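Local coordinates for alginate biosynthesis protein AlgX (Pseudomonas aeruginosa, PDB 4KNC) that takes part in O-acetylation of the exopolysaccharide alginate and protects the polymer from degradation as it crosses the periplasm, at residues 36-41 with 196-201; 89-94 with 108-113. All coordinates share one frame; numbering follows the deposited sequence.

Interaction 1: residues 36-41 with 196-201; sequences THLVQA and HKAAAQ
Strand 38-40 runs past one side of helix 194-203, closest where L38 faces A199 with their CA atoms 7.6 Å apart, a gap crossed by the L38 side chain, with no backbone pairing between strand and helix. L38 makes the whole approach from its strand. With chi1 at -63° its CG is swung opposite the carbonyl carbon, and CD1 then runs on in the extended direction (chi2 163°), which leads this one methyl toward the helix while CD2 turns off to the flank. L38 CD1 settles over the helix backbone, 4.0 Å from A199 N, and lies between the methyls of two consecutive residues, 4.2 Å from each of A198 CB and A199 CB. Alanine suits both positions because its short side chain lets the leucine reach the helix surface, and leucine is long enough for one methyl to get there and apolar enough to lie against two others.

The strand is half of a two-stranded antiparallel hairpin with 46-48, set in the SGNH hydrolase-like domain; backbone hydrogen bonds tie V39 to F47 and, just ahead of the strand, H37 to T49, while L38 also rests on R48. A cis peptide precedes H37, whose ND1 is hydrogen-bonded to D24 OD1. Polar residues lace the margins of this small apolar patch: H196 stacks on Y207 and its NE2 hydrogen-bonds to the carbonyl O of D44 in the hairpin turn, and the Y207 hydroxyl is also hydrogen-bonded to Q40 OE1. The A198 side chain lies about 9 Å from that of D148, a probable active-site residue.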
ATOM      1  N   THR A  36      18.766   1.098   8.640  1.00 35.94           N
ATOM      2  CA  THR A  36      20.122   0.944   8.118  1.00 29.73           C
ATOM      3  C   THR A  36      20.624   2.069   7.204  1.00 34.75           C
ATOM      4  O   THR A  36      19.986   2.363   6.201  1.00 36.41           O
ATOM      5  CB  THR A  36      20.195  -0.363   7.306  1.00 38.85           C
ATOM      6  OG1 THR A  36      19.489  -1.390   8.014  1.00 42.34           O
ATOM      7  CG2 THR A  36      21.632  -0.787   7.069  1.00 43.29           C
ATOM      8  N   HIS A  37      21.720   2.744   7.564  1.00 34.90           N
ATOM      9  CA  HIS A  37      22.207   2.840   8.932  1.00 33.80           C
ATOM     10  C   HIS A  37      22.006   4.316   9.340  1.00 39.53           C
ATOM     11  O   HIS A  37      21.852   5.187   8.472  1.00 32.58           O
ATOM     12  CB  HIS A  37      23.675   2.385   9.062  1.00 34.98           C
ATOM     13  CG  HIS A  37      24.680   3.343   8.489  1.00 43.37           C
ATOM     14  ND1 HIS A  37      25.340   3.107   7.300  1.00 43.32           N
ATOM     15  CD2 HIS A  37      25.161   4.521   8.958  1.00 39.39           C
ATOM     16  CE1 HIS A  37      26.165   4.107   7.050  1.00 38.15           C
ATOM     17  NE2 HIS A  37      26.076   4.980   8.040  1.00 34.74           N
ATOM     18  N   LEU A  38      21.988   4.600  10.640  1.00 34.96           N
ATOM     19  CA  LEU A  38      21.619   5.939  11.111  1.00 35.41           C
ATOM     20  C   LEU A  38      22.799   6.889  11.137  1.00 35.74           C
ATOM     21  O   LEU A  38      23.882   6.510  11.555  1.00 37.91           O
ATOM     22  CB  LEU A  38      20.999   5.873  12.506  1.00 32.01           C
ATOM     23  CG  LEU A  38      19.686   5.100  12.615  1.00 37.52           C
ATOM     24  CD1 LEU A  38      19.425   4.776  14.081  1.00 32.22           C
ATOM     25  CD2 LEU A  38      18.518   5.911  12.012  1.00 31.56           C
ATOM     26  N   VAL A  39      22.585   8.113  10.656  1.00 39.36           N
ATOM     27  CA  VAL A  39      23.574   9.179  10.759  1.00 40.85           C
ATOM     28  C   VAL A  39      22.958  10.406  11.433  1.00 42.94           C
ATOM     29  O   VAL A  39      21.770  10.690  11.275  1.00 42.65           O
ATOM     30  CB  VAL A  39      24.202   9.564   9.399  1.00 35.32           C
ATOM     31  CG1 VAL A  39      24.961   8.394   8.818  1.00 35.45           C
ATOM     32  CG2 VAL A  39      23.150  10.054   8.423  1.00 38.74           C
ATOM     33  N   GLN A  40      23.786  11.105  12.199  1.00 37.59           N
ATOM     34  CA  GLN A  40      23.371  12.243  13.008  1.00 41.22           C
ATOM     35  C   GLN A  40      23.488  13.494  12.178  1.00 35.49           C
ATOM     36  O   GLN A  40      24.580  13.865  11.754  1.00 43.64           O
ATOM     37  CB  GLN A  40      24.297  12.373  14.232  1.00 50.29           C
ATOM     38  CG  GLN A  40      24.000  13.559  15.141  1.00 64.47           C
ATOM     39  CD  GLN A  40      22.767  13.346  16.017  1.00 71.63           C
ATOM     40  OE1 GLN A  40      22.780  12.551  16.969  1.00 64.30           O
ATOM     41  NE2 GLN A  40      21.689  14.062  15.694  1.00 71.57           N
ATOM     42  N   ALA A  41      22.367  14.156  11.933  1.00 45.12           N
ATOM     43  CA  ALA A  41      22.407  15.395  11.167  1.00 43.10           C
ATOM     44  C   ALA A  41      22.312  16.595  12.104  1.00 45.12           C
ATOM     45  O   ALA A  41      22.665  16.503  13.280  1.00 47.59           O
ATOM     46  CB  ALA A  41      21.309  15.416  10.130  1.00 44.54           C
ATOM     47  N   HIS A 196      14.849   7.666  16.571  1.00 30.79           N
ATOM     48  CA  HIS A 196      15.369   8.070  17.879  1.00 33.86           C
ATOM     49  C   HIS A 196      15.331   6.883  18.847  1.00 37.99           C
ATOM     50  O   HIS A 196      16.278   6.669  19.599  1.00 40.15           O
ATOM     51  CB  HIS A 196      14.569   9.241  18.450  1.00 27.71           C
ATOM     52  CG  HIS A 196      14.854  10.561  17.801  1.00 27.64           C
ATOM     53  ND1 HIS A 196      13.934  11.587  17.775  1.00 28.58           N
ATOM     54  CD2 HIS A 196      15.970  11.039  17.199  1.00 27.76           C
ATOM     55  CE1 HIS A 196      14.469  12.641  17.178  1.00 34.33           C
ATOM     56  NE2 HIS A 196      15.704  12.336  16.825  1.00 33.16           N
ATOM     57  N   LYS A 197      14.249   6.107  18.801  1.00 36.42           N
ATOM     58  CA  LYS A 197      14.128   4.909  19.622  1.00 37.31           C
ATOM     59  C   LYS A 197      15.156   3.857  19.234  1.00 48.42           C
ATOM     60  O   LYS A 197      15.725   3.175  20.108  1.00 45.59           O
ATOM     61  CB  LYS A 197      12.729   4.308  19.531  1.00 25.80           C
ATOM     62  CG  LYS A 197      11.644   5.159  20.171  1.00 30.91           C
ATOM     63  CD  LYS A 197      10.313   4.439  20.134  1.00 36.95           C
ATOM     64  CE  LYS A 197       9.165   5.392  20.416  1.00 43.50           C
ATOM     65  NZ  LYS A 197       7.853   4.730  20.162  1.00 42.70           N
ATOM     66  N   ALA A 198      15.394   3.724  17.932  1.00 33.37           N
ATOM     67  CA  ALA A 198      16.389   2.761  17.454  1.00 39.32           C
ATOM     68  C   ALA A 198      17.783   3.170  17.935  1.00 33.11           C
ATOM     69  O   ALA A 198      18.572   2.347  18.412  1.00 37.10           O
ATOM     70  CB  ALA A 198      16.350   2.651  15.901  1.00 29.43           C
ATOM     71  N   ALA A 199      18.079   4.458  17.809  1.00 32.24           N
ATOM     72  CA  ALA A 199      19.351   4.992  18.284  1.00 36.99           C
ATOM     73  C   ALA A 199      19.506   4.822  19.800  1.00 39.56           C
ATOM     74  O   ALA A 199      20.618   4.613  20.286  1.00 39.35           O
ATOM     75  CB  ALA A 199      19.514   6.459  17.885  1.00 32.89           C
ATOM     76  N   ALA A 200      18.396   4.909  20.536  1.00 36.50           N
ATOM     77  CA  ALA A 200      18.410   4.678  21.981  1.00 38.08           C
ATOM     78  C   ALA A 200      18.752   3.225  22.283  1.00 42.80           C
ATOM     79  O   ALA A 200      19.522   2.935  23.193  1.00 42.78           O
ATOM     80  CB  ALA A 200      17.063   5.040  22.602  1.00 32.54           C
ATOM     81  N   GLN A 201      18.173   2.309  21.517  1.00 40.57           N
ATOM     82  CA  GLN A 201      18.443   0.894  21.729  1.00 48.18           C
ATOM     83  C   GLN A 201      19.904   0.548  21.427  1.00 51.05           C
ATOM     84  O   GLN A 201      20.528  -0.241  22.153  1.00 46.83           O
ATOM     85  CB  GLN A 201      17.503   0.040  20.887  1.00 46.05           C
ATOM     86  CG  GLN A 201      17.297  -1.364  21.415  1.00 44.13           C
ATOM     87  CD  GLN A 201      18.342  -2.320  20.916  1.00 47.88           C
ATOM     88  OE1 GLN A 201      18.715  -2.287  19.743  1.00 45.42           O
ATOM     89  NE2 GLN A 201      18.839  -3.180  21.807  1.00 49.17           N
TER

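Interaction 2: residues 89-94 with 108-113; sequences RGLVNR and ELAKKN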
ATOM      1  N   ARG A  89      13.118  11.405   2.737  1.00 26.06           N
ATOM      2  CA  ARG A  89      13.472  12.430   3.700  1.00 31.11           C
ATOM      3  C   ARG A  89      14.699  13.170   3.196  1.00 36.97           C
ATOM      4  O   ARG A  89      14.868  14.353   3.454  1.00 35.33           O
ATOM      5  CB  ARG A  89      13.731  11.799   5.081  1.00 25.99           C
ATOM      6  CG  ARG A  89      12.509  11.045   5.623  1.00 23.40           C
ATOM      7  CD  ARG A  89      12.795  10.294   6.934  1.00 27.21           C
ATOM      8  NE  ARG A  89      12.901  11.183   8.095  1.00 31.35           N
ATOM      9  CZ  ARG A  89      14.051  11.593   8.626  1.00 34.35           C
ATOM     10  NH1 ARG A  89      15.211  11.202   8.097  1.00 26.84           N
ATOM     11  NH2 ARG A  89      14.041  12.388   9.693  1.00 30.74           N
ATOM     12  N   GLY A  90      15.557  12.467   2.468  1.00 28.22           N
ATOM     13  CA  GLY A  90      16.749  13.091   1.923  1.00 26.29           C
ATOM     14  C   GLY A  90      16.405  14.109   0.836  1.00 41.76           C
ATOM     15  O   GLY A  90      16.973  15.207   0.815  1.00 42.27           O
ATOM     16  N   LEU A  91      15.470  13.762  -0.054  1.00 30.50           N
ATOM     17  CA  LEU A  91      15.085  14.683  -1.124  1.00 28.30           C
ATOM     18  C   LEU A  91      14.398  15.914  -0.571  1.00 36.78           C
ATOM     19  O   LEU A  91      14.602  17.015  -1.068  1.00 36.74           O
ATOM     20  CB  LEU A  91      14.180  14.009  -2.156  1.00 26.14           C
ATOM     21  CG  LEU A  91      14.885  13.020  -3.084  1.00 31.00           C
ATOM     22  CD1 LEU A  91      13.861  12.109  -3.750  1.00 27.44           C
ATOM     23  CD2 LEU A  91      15.728  13.746  -4.128  1.00 35.04           C
ATOM     24  N   VAL A  92      13.580  15.752   0.458  1.00 32.09           N
ATOM     25  CA  VAL A  92      12.819  16.908   0.928  1.00 37.48           C
ATOM     26  C   VAL A  92      13.602  17.728   1.949  1.00 43.99           C
ATOM     27  O   VAL A  92      13.683  18.964   1.868  1.00 34.46           O
ATOM     28  CB  VAL A  92      11.462  16.496   1.520  1.00 34.75           C
ATOM     29  CG1 VAL A  92      10.759  17.701   2.100  1.00 30.10           C
ATOM     30  CG2 VAL A  92      10.583  15.843   0.452  1.00 34.97           C
ATOM     31  N   ASN A  93      14.185  17.031   2.914  1.00 31.39           N
ATOM     32  CA  ASN A  93      14.871  17.690   4.012  1.00 31.63           C
ATOM     33  C   ASN A  93      16.391  17.592   3.913  1.00 36.27           C
ATOM     34  O   ASN A  93      17.085  17.570   4.934  1.00 36.60           O
ATOM     35  CB  ASN A  93      14.369  17.155   5.349  1.00 35.88           C
ATOM     36  CG  ASN A  93      12.983  17.679   5.699  1.00 41.20           C
ATOM     37  OD1 ASN A  93      12.019  16.907   5.817  1.00 31.87           O
ATOM     38  ND2 ASN A  93      12.878  19.001   5.879  1.00 29.84           N
ATOM     39  N   ARG A  94      16.890  17.520   2.678  1.00 34.42           N
ATOM     40  CA  ARG A  94      18.316  17.686   2.394  1.00 35.87           C
ATOM     41  C   ARG A  94      19.033  18.685   3.320  1.00 41.09           C
ATOM     42  O   ARG A  94      20.073  18.365   3.889  1.00 45.17           O
ATOM     43  CB  ARG A  94      18.518  18.124   0.940  1.00 39.60           C
ATOM     44  CG  ARG A  94      19.980  18.228   0.528  1.00 38.64           C
ATOM     45  CD  ARG A  94      20.142  18.915  -0.817  1.00 50.45           C
ATOM     46  NE  ARG A  94      21.485  18.719  -1.350  1.00 54.84           N
ATOM     47  CZ  ARG A  94      21.945  19.309  -2.447  1.00 52.70           C
ATOM     48  NH1 ARG A  94      21.165  20.138  -3.124  1.00 44.60           N
ATOM     49  NH2 ARG A  94      23.180  19.069  -2.865  1.00 50.38           N
ATOM     50  N   GLU A 108      21.328  15.406  -6.635  1.00 51.38           N
ATOM     51  CA  GLU A 108      20.860  15.596  -8.005  1.00 50.28           C
ATOM     52  C   GLU A 108      20.583  14.246  -8.665  1.00 48.80           C
ATOM     53  O   GLU A 108      19.627  14.096  -9.429  1.00 48.71           O
ATOM     54  CB  GLU A 108      21.856  16.424  -8.836  1.00 56.02           C
ATOM     55  CG  GLU A 108      22.049  17.867  -8.352  1.00 57.78           C
ATOM     56  CD  GLU A 108      20.774  18.696  -8.420  1.00 55.70           C
ATOM     57  OE1 GLU A 108      19.888  18.346  -9.220  1.00 49.88           O
ATOM     58  OE2 GLU A 108      20.649  19.691  -7.671  1.00 60.24           O
ATOM     59  N   LEU A 109      21.409  13.254  -8.348  1.00 45.04           N
ATOM     60  CA  LEU A 109      21.216  11.926  -8.916  1.00 44.55           C
ATOM     61  C   LEU A 109      19.927  11.297  -8.401  1.00 47.21           C
ATOM     62  O   LEU A 109      19.164  10.695  -9.170  1.00 45.99           O
ATOM     63  CB  LEU A 109      22.393  11.023  -8.582  1.00 44.56           C
ATOM     64  CG  LEU A 109      22.278   9.624  -9.167  1.00 44.80           C
ATOM     65  CD1 LEU A 109      22.172   9.747 -10.681  1.00 44.95           C
ATOM     66  CD2 LEU A 109      23.460   8.775  -8.748  1.00 45.93           C
ATOM     67  N   ALA A 110      19.697  11.436  -7.095  1.00 41.30           N
ATOM     68  CA  ALA A 110      18.479  10.934  -6.470  1.00 38.37           C
ATOM     69  C   ALA A 110      17.244  11.582  -7.089  1.00 35.48           C
ATOM     70  O   ALA A 110      16.291  10.899  -7.451  1.00 46.98           O
ATOM     71  CB  ALA A 110      18.508  11.178  -4.944  1.00 28.93           C
ATOM     72  N   LYS A 111      17.270  12.904  -7.214  1.00 38.12           N
ATOM     73  CA  LYS A 111      16.135  13.656  -7.757  1.00 33.55           C
ATOM     74  C   LYS A 111      15.835  13.270  -9.205  1.00 37.07           C
ATOM     75  O   LYS A 111      14.681  13.096  -9.596  1.00 34.67           O
ATOM     76  CB  LYS A 111      16.406  15.159  -7.655  1.00 40.38           C
ATOM     77  CG  LYS A 111      15.394  16.025  -8.419  1.00 34.24           C
ATOM     78  CD  LYS A 111      15.736  17.495  -8.303  1.00 32.31           C
ATOM     79  CE  LYS A 111      14.793  18.338  -9.165  1.00 47.63           C
ATOM     80  NZ  LYS A 111      15.026  19.791  -8.945  1.00 61.59           N
ATOM     81  N   LYS A 112      16.897  13.135  -9.987  1.00 41.72           N
ATOM     82  CA  LYS A 112      16.800  12.730 -11.381  1.00 43.17           C
ATOM     83  C   LYS A 112      16.151  11.340 -11.481  1.00 46.23           C
ATOM     84  O   LYS A 112      15.212  11.120 -12.245  1.00 41.76           O
ATOM     85  CB  LYS A 112      18.219  12.698 -11.973  1.00 44.82           C
ATOM     86  CG  LYS A 112      18.290  12.499 -13.458  1.00 55.06           C
ATOM     87  CD  LYS A 112      19.661  12.000 -13.894  1.00 59.24           C
ATOM     88  CE  LYS A 112      20.753  13.006 -13.607  1.00 62.76           C
ATOM     89  NZ  LYS A 112      22.098  12.365 -13.714  1.00 62.66           N
ATOM     90  N   ASN A 113      16.653  10.397 -10.689  1.00 46.92           N
ATOM     91  CA  ASN A 113      16.102   9.043 -10.722  1.00 41.38           C
ATOM     92  C   ASN A 113      14.643   8.963 -10.253  1.00 35.20           C
ATOM     93  O   ASN A 113      13.812   8.268 -10.851  1.00 43.71           O
ATOM     94  CB  ASN A 113      17.014   8.088  -9.955  1.00 39.36           C
ATOM     95  CG  ASN A 113      18.291   7.804 -10.712  1.00 45.77           C
ATOM     96  OD1 ASN A 113      18.329   7.934 -11.937  1.00 47.23           O
ATOM     97  ND2 ASN A 113      19.340   7.434  -9.999  1.00 40.76           N
TER
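This is a small, buried helix-to-helix contact in the SGNH hydrolase-like domain, in which L91 of the short helix 89-93 packs on A110 and K111 of helix 107-123. The CA atoms of L91 and K111 are 6.8 Å apart, and L91 supplies an apolar end long enough to rest on the neighbouring helix backbone. L91 CD2 lies 3.6 Å from K111 N and 3.9 Å from A110 CB; K111 CB, on the next residue along the helix, is also 3.9 Å from L91 CD2. Alanine leaves room for this approach. Lysine fits its partly exposed place because its aliphatic base can pack while the extended chain (chi1 170°) leads the ammonium group away from the leucine.

Beside the apolar patch, R94 NH1 and E108 OE2 are 4.6 Å apart, too far for a salt bridge, and the carboxylate oxygen sits off the flat of the guanidinium, where no N-H points at it. Any attraction is therefore probably diffuse; R94 NH1 has a true salt bridge with D136. Y107 and Y114 of helix 107-123 also touch L91, and backbone hydrogen bonds from L91 to D136 and V92 to E137 join helix 89-93, which follows strand 80-85 of the parallel sheet, to the loop holding D136 and E137.

From the N terminus, the chain first lays down the hairpin 38-40/46-48, then passes through strand 80-85 at the edge of the parallel sheet. Interaction 2 closes a short loop, returning 108-113 to 89-94 after helix 99-104. Only much later does helix 194-203 come back to 36-41, so interaction 1 closes a far longer loop that encloses the shorter one entirely. Their centres are 20 Å apart and their nearest atoms about 7 Å, without touching. The hairpin links them: R89 NH1 hydrogen-bonds to the carbonyl O of L46 and R89 makes a cation-pi contact with F47, while V39 and A41 touch E101 in helix 99-104, inside the shorter loop.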